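Local coordinates for enoyl-CoA hydratase/isomerase family protein (Mycobacterium tuberculosis, PDB 4FN7) that acts as an enoyl-CoA isomerase of the crotonase superfamily, working on unsaturated acyl-CoA thioesters in lipid metabolism, at the interface of chains A and B. Numbering follows the deposited sequence. Chains: chain A/B, Enoyl-CoA hydratase/isomerase family protein.

The interface of chains A and B. Residues chain A 152, 156, 160; chain B 116-117, 176, 195.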
ATOM      1  N   SER A 152      -4.057  -4.381  -2.242  1.00  8.66           N
ATOM      2  CA  SER A 152      -5.157  -5.113  -2.859  1.00  8.75           C
ATOM      3  C   SER A 152      -5.134  -5.035  -4.387  1.00  9.27           C
ATOM      4  O   SER A 152      -5.489  -6.001  -5.068  1.00  9.40           O
ATOM      5  CB  SER A 152      -6.503  -4.666  -2.294  1.00 10.17           C
ATOM      6  OG  SER A 152      -6.779  -5.348  -1.084  1.00 11.05           O
ATOM      7  N   GLN A 156      -4.918  -8.212  -7.348  1.00  7.91           N
ATOM      8  CA  GLN A 156      -5.828  -8.407  -8.473  1.00  8.66           C
ATOM      9  C   GLN A 156      -5.141  -8.202  -9.816  1.00  8.58           C
ATOM     10  O   GLN A 156      -5.470  -8.874 -10.797  1.00  9.16           O
ATOM     11  CB  GLN A 156      -7.038  -7.492  -8.358  1.00  9.83           C
ATOM     12  CG  GLN A 156      -7.812  -7.730  -7.071  1.00 10.39           C
ATOM     13  CD  GLN A 156      -9.303  -7.582  -7.256  1.00 11.41           C
ATOM     14  OE1 GLN A 156      -9.770  -6.560  -7.751  1.00 14.33           O
ATOM     15  NE2 GLN A 156     -10.063  -8.611  -6.871  1.00 10.72           N
ATOM     16  N   LEU A 160      -5.242 -12.049 -11.171  1.00  9.18           N
ATOM     17  CA  LEU A 160      -6.507 -11.959 -11.900  1.00  9.67           C
ATOM     18  C   LEU A 160      -6.416 -11.138 -13.184  1.00  9.37           C
ATOM     19  O   LEU A 160      -7.424 -10.934 -13.853  1.00 11.25           O
ATOM     20  CB  LEU A 160      -7.614 -11.394 -11.011  1.00 10.65           C
ATOM     21  CG  LEU A 160      -7.955 -12.204  -9.753  1.00 10.55           C
ATOM     22  CD1 LEU A 160      -9.038 -11.492  -8.974  1.00 10.61           C
ATOM     23  CD2 LEU A 160      -8.378 -13.645 -10.093  1.00 11.14           C
TER
ATOM     24  N   ASP B 116      -9.492 -14.175  -3.749  1.00  9.35           N
ATOM     25  CA  ASP B 116      -8.865 -13.387  -4.800  1.00  9.58           C
ATOM     26  C   ASP B 116      -9.703 -12.154  -5.126  1.00  8.74           C
ATOM     27  O   ASP B 116      -9.166 -11.099  -5.466  1.00  9.85           O
ATOM     28  CB  ASP B 116      -8.691 -14.231  -6.057  1.00  9.74           C
ATOM     29  CG  ASP B 116      -7.737 -15.378  -5.851  1.00  9.62           C
ATOM     30  OD1 ASP B 116      -6.537 -15.119  -5.663  1.00 11.71           O
ATOM     31  OD2 ASP B 116      -8.172 -16.549  -5.900  1.00 12.06           O
ATOM     32  N   HIS B 117     -11.020 -12.300  -5.039  1.00  8.85           N
ATOM     33  CA  HIS B 117     -11.953 -11.207  -5.280  1.00  7.86           C
ATOM     34  C   HIS B 117     -13.028 -11.279  -4.205  1.00  8.86           C
ATOM     35  O   HIS B 117     -13.530 -12.362  -3.904  1.00  9.52           O
ATOM     36  CB  HIS B 117     -12.587 -11.357  -6.665  1.00  8.88           C
ATOM     37  CG  HIS B 117     -13.457 -10.207  -7.062  1.00 10.02           C
ATOM     38  ND1 HIS B 117     -12.962  -8.935  -7.259  1.00 11.39           N
ATOM     39  CD2 HIS B 117     -14.790 -10.133  -7.289  1.00 11.35           C
ATOM     40  CE1 HIS B 117     -13.954  -8.129  -7.593  1.00 11.78           C
ATOM     41  NE2 HIS B 117     -15.073  -8.832  -7.627  1.00 11.75           N
ATOM     42  N   ASP B 176     -13.139  -5.826  -2.601  1.00  9.22           N
ATOM     43  CA  ASP B 176     -12.761  -5.388  -3.946  1.00  9.66           C
ATOM     44  C   ASP B 176     -13.916  -4.811  -4.755  1.00  9.83           C
ATOM     45  O   ASP B 176     -13.697  -4.127  -5.758  1.00 12.49           O
ATOM     46  CB  ASP B 176     -12.149  -6.540  -4.736  1.00 10.39           C
ATOM     47  CG  ASP B 176     -11.027  -7.203  -4.004  1.00 10.28           C
ATOM     48  OD1 ASP B 176      -9.956  -6.569  -3.850  1.00 10.24           O
ATOM     49  OD2 ASP B 176     -11.217  -8.361  -3.575  1.00 10.28           O
ATOM     50  N   PHE B 195     -13.155 -15.450 -13.998  1.00 11.32           N
ATOM     51  CA  PHE B 195     -11.811 -15.849 -13.595  1.00 10.24           C
ATOM     52  C   PHE B 195     -11.466 -17.284 -13.994  1.00  9.71           C
ATOM     53  O   PHE B 195     -10.294 -17.609 -14.179  1.00 11.07           O
ATOM     54  CB  PHE B 195     -11.615 -15.658 -12.091  1.00 10.91           C
ATOM     55  CG  PHE B 195     -11.884 -14.260 -11.611  1.00 11.11           C
ATOM     56  CD1 PHE B 195     -11.543 -13.161 -12.385  1.00 12.57           C
ATOM     57  CD2 PHE B 195     -12.475 -14.048 -10.378  1.00 11.66           C
ATOM     58  CE1 PHE B 195     -11.793 -11.872 -11.933  1.00 13.76           C
ATOM     59  CE2 PHE B 195     -12.726 -12.765  -9.923  1.00 13.01           C
ATOM     60  CZ  PHE B 195     -12.386 -11.676 -10.701  1.00 13.84           C
TER
HETATM   61  O   HOH W   1      -7.371  -7.559  -3.693  1.00 11.92           O
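At the centre of this patch between two crotonase-fold subunits, the side-chain amide of A:Gln156, from helix 151-159, reaches into chain B at the start of strand 117-120. Its CG lies anti to the carbonyl carbon (chi1 -59°) and the chain bends at chi2, so that the amide nitrogen NE2 faces two acceptors on consecutive residues. One N-H of A:Gln156 points to the imidazole nitrogen ND1 of B:His117, with NE2 and ND1 2.9 Å apart, exactly in the ring plane. The other meets the backbone carbonyl O of B:Asp116, 3.0 Å from NE2 of A:Gln156, on a lone pair in the carbonyl plane. Both bonds are nearly straight, and both acceptors lie almost in the plane of the amide, so the pair fixes its rotation; amide and imidazole end up nearly coplanar. If ND1 is the acceptor, as the geometry suggests, a neutral imidazole of B:His117 would carry its proton on NE2. B:His117 presents that edge with CG anti to its backbone N (chi1 -174°).

B:Asp176 comes tip to tip with A:Gln156, and its carboxylate stacks on the amide, the planes 16° apart. The carboxylate carbon CG of B:Asp176 lies 3.3 Å from NE2 of A:Gln156, over the face and away from the N-H directions; a negative charge there, if B:Asp176 is ionised, may polarise the amide. OD1 of B:Asp176 turns instead to a water, 2.8 Å from it, which also meets the backbone O of A:Ser152, one turn earlier in the helix.

On the other flank A:Leu160, just past the helix end, splits its methyls. CD2 of A:Leu160 rides over one face of the B:Phe195 ring, 4.0 Å from the centroid and offset toward the rim. CD1 of A:Leu160 reaches the ring tip at CZ of B:Phe195 (3.8 Å) and the CB of B:Asp116. Polar pairing thus gives way to an apolar border. Together the patch joins neighbouring subunits in the deposited trimer, and its directional bonds to A:Gln156 would help set their register.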